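Local coordinates for glycosyl hydrolase family 2, TIM barrel domain protein (PDB 6ED2) that probably hydrolyses beta-glucuronides as a gut bacterial beta-glucuronidase of glycosyl hydrolase family 2, at residues 47-61 and 81-95. Numbering follows the deposited sequence. Where two conformers were deposited one is given.
Sequences RFSFDPESKGVEAGW and FTDKASREYCGDFWY
Two antiparallel neighbours in the sheet of the family 2 sugar-binding domain meet here, strand 47-51 pairing with strand 92-95 through S49 and W94: S49 N gives to W94 O at 2.9 Å, and W94 N returns a bond to S49 O. On the face carrying D51 and W94, the indole lies alongside the carboxylate, and W94 NE1 reaches D51 OD2 at 2.8 Å, nearly straight (168°) and close to the indole plane. That oxygen is met on its anti side by the indole and on its syn side by G56 N, while K55 N donates to D51 OD1, so the D51 carboxylate joins the backbone of K55 and G56 to the indole of W94. W61 CB lies over the six-membered ring of W94, 4.0 Å from its centroid. Within this jelly-roll-like β-sandwich domain, the other face is aromatic: F48 turns an edge to the face of Y95 (planes at 88°), and F77 joins it. A chi1 of 180° sends the Y89 ring across to F50, the two rings oblique, with F50 CD1 over its face, 3.4 Å from Y89 CG. Y89 OH makes a short bond to D92 O. Putting an alanine here removes ring and hydroxyl, and is likely to open a gap against F50 and leave D92 O without that donor. S54 OG donates to D92 OD2 from above the carboxylate plane; N161 holds D92 OD1.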
loop_
_atom_site.group_PDB
_atom_site.type_symbol
_atom_site.label_atom_id
_atom_site.label_comp_id
_atom_site.label_asym_id
_atom_site.label_seq_id
_atom_site.Cartn_x
_atom_site.Cartn_y
_atom_site.Cartn_z
ATOM N N ARG A 47 15.787 13.483 31.396
ATOM C CA ARG A 47 16.855 14.033 30.575
ATOM C C ARG A 47 17.749 12.896 30.081
ATOM O O ARG A 47 17.817 11.820 30.678
ATOM C CB ARG A 47 17.681 15.063 31.356
ATOM C CG ARG A 47 16.876 16.174 32.037
ATOM C CD ARG A 47 15.950 16.906 31.064
ATOM N NE ARG A 47 16.683 17.528 29.952
ATOM C CZ ARG A 47 16.098 18.180 28.945
ATOM N NH1 ARG A 47 14.767 18.297 28.903
ATOM N NH2 ARG A 47 16.837 18.704 27.973
ATOM N N PHE A 48 18.453 13.156 28.987
ATOM C CA PHE A 48 19.134 12.103 28.256
ATOM C C PHE A 48 20.320 12.708 27.529
ATOM O O PHE A 48 20.215 13.797 26.964
ATOM C CB PHE A 48 18.170 11.423 27.261
ATOM C CG PHE A 48 18.807 10.355 26.385
ATOM C CD1 PHE A 48 18.638 9.011 26.684
ATOM C CD2 PHE A 48 19.510 10.694 25.227
ATOM C CE1 PHE A 48 19.186 8.009 25.861
ATOM C CE2 PHE A 48 20.065 9.706 24.408
ATOM C CZ PHE A 48 19.889 8.355 24.729
ATOM N N SER A 49 21.439 11.990 27.531
ATOM C CA SER A 49 22.589 12.415 26.756
ATOM C C SER A 49 23.338 11.190 26.260
ATOM O O SER A 49 23.560 10.247 27.023
ATOM C CB SER A 49 23.531 13.296 27.585
ATOM O OG SER A 49 24.553 13.780 26.744
ATOM N N PHE A 50 23.708 11.208 24.980
ATOM C CA PHE A 50 24.710 10.276 24.481
ATOM C C PHE A 50 26.070 10.618 25.085
ATOM O O PHE A 50 26.346 11.772 25.426
ATOM C CB PHE A 50 24.787 10.331 22.951
ATOM C CG PHE A 50 23.515 9.911 22.253
ATOM C CD1 PHE A 50 23.057 8.604 22.342
ATOM C CD2 PHE A 50 22.777 10.822 21.499
ATOM C CE1 PHE A 50 21.880 8.212 21.703
ATOM C CE2 PHE A 50 21.593 10.429 20.849
ATOM C CZ PHE A 50 21.153 9.125 20.950
ATOM N N ASP A 51 26.930 9.605 25.206
ATOM C CA ASP A 51 28.284 9.757 25.755
ATOM C C ASP A 51 29.264 9.022 24.843
ATOM O O ASP A 51 29.806 7.974 25.211
ATOM C CB ASP A 51 28.338 9.213 27.186
ATOM C CG ASP A 51 29.651 9.540 27.927
ATOM O OD1 ASP A 51 30.596 10.140 27.347
ATOM O OD2 ASP A 51 29.719 9.170 29.122
ATOM N N PRO A 52 29.502 9.539 23.632
ATOM C CA PRO A 52 30.298 8.765 22.659
ATOM C C PRO A 52 31.754 8.609 23.058
ATOM O O PRO A 52 32.405 7.649 22.629
ATOM C CB PRO A 52 30.154 9.568 21.358
ATOM C CG PRO A 52 29.847 10.953 21.810
ATOM C CD PRO A 52 28.991 10.791 23.048
ATOM N N GLU A 53 32.294 9.509 23.863
ATOM C CA GLU A 53 33.677 9.383 24.290
ATOM C C GLU A 53 33.810 8.683 25.636
ATOM O O GLU A 53 34.919 8.609 26.170
ATOM C CB GLU A 53 34.339 10.763 24.327
ATOM C CG GLU A 53 34.452 11.422 22.949
ATOM C CD GLU A 53 35.194 10.558 21.937
ATOM O OE1 GLU A 53 36.329 10.120 22.236
ATOM O OE2 GLU A 53 34.635 10.313 20.844
ATOM N N SER A 54 32.708 8.160 26.183
ATOM C CA SER A 54 32.709 7.438 27.463
ATOM C C SER A 54 33.449 8.210 28.559
ATOM O O SER A 54 34.261 7.658 29.307
ATOM C CB SER A 54 33.284 6.029 27.303
ATOM O OG SER A 54 32.419 5.219 26.531
ATOM N N LYS A 55 33.150 9.502 28.658
ATOM C CA LYS A 55 33.820 10.377 29.609
ATOM C C LYS A 55 32.941 10.802 30.779
ATOM O O LYS A 55 33.425 11.503 31.673
ATOM C CB LYS A 55 34.352 11.620 28.886
ATOM C CG LYS A 55 33.296 12.589 28.416
ATOM C CD LYS A 55 33.930 13.627 27.478
ATOM C CE LYS A 55 33.059 14.883 27.333
ATOM N NZ LYS A 55 33.241 15.552 26.003
ATOM N N GLY A 56 31.685 10.361 30.829
ATOM C CA GLY A 56 30.736 10.959 31.757
ATOM C C GLY A 56 31.103 10.776 33.221
ATOM O O GLY A 56 30.882 11.672 34.040
ATOM N N VAL A 57 31.620 9.599 33.586
ATOM C CA VAL A 57 31.905 9.349 34.997
ATOM C C VAL A 57 33.000 10.290 35.477
ATOM O O VAL A 57 32.829 11.015 36.463
ATOM C CB VAL A 57 32.269 7.872 35.238
ATOM C CG1 VAL A 57 32.658 7.647 36.706
ATOM C CG2 VAL A 57 31.097 6.970 34.878
ATOM N N GLU A 58 34.113 10.346 34.745
ATOM C CA GLU A 58 35.217 11.196 35.159
ATOM C C GLU A 58 34.847 12.674 35.065
ATOM O O GLU A 58 35.265 13.475 35.910
ATOM C CB GLU A 58 36.442 10.887 34.308
ATOM C CG GLU A 58 37.723 11.502 34.827
ATOM C CD GLU A 58 38.727 11.735 33.716
ATOM O OE1 GLU A 58 39.126 10.743 33.058
ATOM O OE2 GLU A 58 39.099 12.911 33.484
ATOM N N ALA A 59 34.057 13.056 34.060
ATOM C CA ALA A 59 33.710 14.459 33.875
ATOM C C ALA A 59 32.622 14.941 34.824
ATOM O O ALA A 59 32.315 16.131 34.808
ATOM C CB ALA A 59 33.277 14.722 32.431
ATOM N N GLY A 60 32.044 14.074 35.648
ATOM C CA GLY A 60 31.046 14.507 36.614
ATOM C C GLY A 60 29.613 14.540 36.127
ATOM O O GLY A 60 28.787 15.230 36.742
ATOM N N TRP A 61 29.278 13.803 35.060
ATOM C CA TRP A 61 27.908 13.810 34.536
ATOM C C TRP A 61 26.896 13.241 35.521
ATOM O O TRP A 61 25.703 13.555 35.421
ATOM C CB TRP A 61 27.810 13.007 33.234
ATOM C CG TRP A 61 28.531 13.593 32.073
ATOM C CD1 TRP A 61 29.553 14.500 32.107
ATOM C CD2 TRP A 61 28.286 13.309 30.686
ATOM N NE1 TRP A 61 29.960 14.798 30.822
ATOM C CE2 TRP A 61 29.199 14.081 29.934
ATOM C CE3 TRP A 61 27.385 12.475 30.011
ATOM C CZ2 TRP A 61 29.242 14.043 28.538
ATOM C CZ3 TRP A 61 27.430 12.434 28.616
ATOM C CH2 TRP A 61 28.349 13.219 27.897
ATOM N N PHE A 81 14.050 9.657 17.304
ATOM C CA PHE A 81 14.864 10.624 16.577
ATOM C C PHE A 81 14.584 10.584 15.077
ATOM O O PHE A 81 14.048 9.611 14.538
ATOM C CB PHE A 81 16.351 10.362 16.817
ATOM C CG PHE A 81 16.759 10.480 18.257
ATOM C CD1 PHE A 81 17.003 11.718 18.820
ATOM C CD2 PHE A 81 16.887 9.354 19.048
ATOM C CE1 PHE A 81 17.381 11.834 20.150
ATOM C CE2 PHE A 81 17.263 9.466 20.382
ATOM C CZ PHE A 81 17.505 10.714 20.934
ATOM N N THR A 82 14.979 11.657 14.398
ATOM C CA THR A 82 14.837 11.709 12.950
ATOM C C THR A 82 16.124 11.402 12.197
ATOM O O THR A 82 16.075 11.275 10.969
ATOM C CB THR A 82 14.327 13.084 12.513
ATOM O OG1 THR A 82 15.155 14.095 13.090
ATOM C CG2 THR A 82 12.884 13.276 12.978
ATOM N N ASP A 83 17.264 11.284 12.884
ATOM C CA ASP A 83 18.553 10.999 12.253
ATOM C C ASP A 83 19.025 9.583 12.588
ATOM O O ASP A 83 18.803 9.089 13.699
ATOM C CB ASP A 83 19.608 12.007 12.700
ATOM C CG ASP A 83 19.960 11.855 14.165
ATOM O OD1 ASP A 83 19.056 12.007 15.009
ATOM O OD2 ASP A 83 21.135 11.572 14.476
ATOM N N LYS A 84 19.708 8.947 11.628
ATOM C CA LYS A 84 20.072 7.540 11.772
ATOM C C LYS A 84 21.206 7.326 12.786
ATOM O O LYS A 84 21.256 6.275 13.438
ATOM C CB LYS A 84 20.450 6.960 10.398
ATOM C CG LYS A 84 20.737 5.456 10.411
ATOM C CD LYS A 84 20.943 4.893 9.016
ATOM C CE LYS A 84 19.715 5.103 8.156
ATOM N NZ LYS A 84 19.666 4.119 7.041
ATOM N N ALA A 85 22.117 8.296 12.938
ATOM C CA ALA A 85 23.214 8.144 13.893
ATOM C C ALA A 85 22.692 7.979 15.315
ATOM O O ALA A 85 23.251 7.213 16.105
ATOM C CB ALA A 85 24.164 9.343 13.818
ATOM N N SER A 86 21.623 8.690 15.661
ATOM C CA SER A 86 21.023 8.513 16.977
ATOM C C SER A 86 20.247 7.207 17.050
ATOM O O SER A 86 20.314 6.499 18.063
ATOM C CB SER A 86 20.106 9.694 17.297
ATOM O OG SER A 86 20.833 10.911 17.258
ATOM N N ARG A 87 19.499 6.867 15.991
ATOM C CA ARG A 87 18.773 5.599 16.015
ATOM C C ARG A 87 19.732 4.434 16.210
ATOM O O ARG A 87 19.448 3.513 16.982
ATOM C CB ARG A 87 17.953 5.402 14.741
ATOM C CG ARG A 87 17.019 4.191 14.804
ATOM C CD ARG A 87 16.609 3.717 13.395
ATOM N NE ARG A 87 17.676 2.962 12.752
ATOM C CZ ARG A 87 17.842 2.832 11.432
ATOM N NH1 ARG A 87 17.007 3.408 10.575
ATOM N NH2 ARG A 87 18.855 2.109 10.960
ATOM N N GLU A 88 20.887 4.474 15.552
ATOM C CA GLU A 88 21.841 3.368 15.597
ATOM C C GLU A 88 22.926 3.557 16.657
ATOM O O GLU A 88 23.889 2.785 16.679
ATOM C CB GLU A 88 22.488 3.179 14.220
ATOM C CG GLU A 88 21.545 2.645 13.131
ATOM C CD GLU A 88 21.378 1.117 13.175
ATOM O OE1 GLU A 88 22.097 0.448 13.945
ATOM O OE2 GLU A 88 20.526 0.572 12.438
ATOM N N TYR A 89 22.807 4.574 17.519
ATOM C CA TYR A 89 23.845 4.831 18.512
ATOM C C TYR A 89 24.150 3.587 19.336
ATOM O O TYR A 89 23.243 2.932 19.876
ATOM C CB TYR A 89 23.438 5.961 19.455
ATOM C CG TYR A 89 24.511 6.214 20.481
ATOM C CD1 TYR A 89 25.592 7.047 20.185
ATOM C CD2 TYR A 89 24.481 5.592 21.728
ATOM C CE1 TYR A 89 26.595 7.282 21.112
ATOM C CE2 TYR A 89 25.494 5.810 22.667
ATOM C CZ TYR A 89 26.544 6.657 22.349
ATOM O OH TYR A 89 27.544 6.894 23.266
ATOM N N CYS A 90 25.437 3.280 19.461
ATOM C CA CYS A 90 25.884 2.096 20.188
ATOM C C CYS A 90 27.005 2.502 21.134
ATOM O O CYS A 90 28.054 2.975 20.687
ATOM C CB CYS A 90 26.347 1.000 19.223
ATOM S SG CYS A 90 26.727 -0.589 20.050
ATOM N N GLY A 91 26.776 2.348 22.426
ATOM C CA GLY A 91 27.778 2.748 23.395
ATOM C C GLY A 91 27.121 3.156 24.701
ATOM O O GLY A 91 26.077 2.625 25.071
ATOM N N ASP A 92 27.782 4.093 25.386
ATOM C CA ASP A 92 27.302 4.641 26.656
ATOM C C ASP A 92 26.299 5.770 26.416
ATOM O O ASP A 92 26.505 6.623 25.545
ATOM C CB ASP A 92 28.473 5.216 27.462
ATOM C CG ASP A 92 29.348 4.160 28.113
ATOM O OD1 ASP A 92 28.952 2.974 28.213
ATOM O OD2 ASP A 92 30.458 4.540 28.533
ATOM N N PHE A 93 25.230 5.793 27.216
ATOM C CA PHE A 93 24.259 6.879 27.191
ATOM C C PHE A 93 23.678 7.052 28.592
ATOM O O PHE A 93 23.638 6.108 29.389
ATOM C CB PHE A 93 23.132 6.631 26.157
ATOM C CG PHE A 93 22.493 5.260 26.250
ATOM C CD1 PHE A 93 21.315 5.075 26.969
ATOM C CD2 PHE A 93 23.075 4.155 25.613
ATOM C CE1 PHE A 93 20.709 3.829 27.067
ATOM C CE2 PHE A 93 22.485 2.894 25.698
ATOM C CZ PHE A 93 21.294 2.729 26.430
ATOM N N TRP A 94 23.201 8.268 28.880
ATOM C CA TRP A 94 22.806 8.656 30.230
ATOM C C TRP A 94 21.345 9.080 30.290
ATOM O O TRP A 94 20.857 9.822 29.425
ATOM C CB TRP A 94 23.669 9.812 30.749
ATOM C CG TRP A 94 25.131 9.513 30.945
ATOM C CD1 TRP A 94 26.074 9.382 29.980
ATOM C CD2 TRP A 94 25.811 9.368 32.198
ATOM N NE1 TRP A 94 27.308 9.154 30.547
ATOM C CE2 TRP A 94 27.170 9.136 31.910
ATOM C CE3 TRP A 94 25.399 9.404 33.535
ATOM C CZ2 TRP A 94 28.126 8.933 32.914
ATOM C CZ3 TRP A 94 26.339 9.213 34.526
ATOM C CH2 TRP A 94 27.688 8.978 34.212
ATOM N N TYR A 95 20.666 8.619 31.332
ATOM C CA TYR A 95 19.352 9.092 31.728
ATOM C C TYR A 95 19.477 9.814 33.064
ATOM O O TYR A 95 20.301 9.447 33.909
ATOM C CB TYR A 95 18.364 7.935 31.871
ATOM C CG TYR A 95 17.812 7.382 30.583
ATOM C CD1 TYR A 95 16.517 7.685 30.183
ATOM C CD2 TYR A 95 18.565 6.520 29.783
ATOM C CE1 TYR A 95 15.988 7.172 29.019
ATOM C CE2 TYR A 95 18.039 5.999 28.595
ATOM C CZ TYR A 95 16.752 6.334 28.220
ATOM O OH TYR A 95 16.208 5.834 27.052
HETATM O O HOH W 1 30.235 5.271 24.313
HETATM O O HOH W 2 30.649 6.658 30.128
#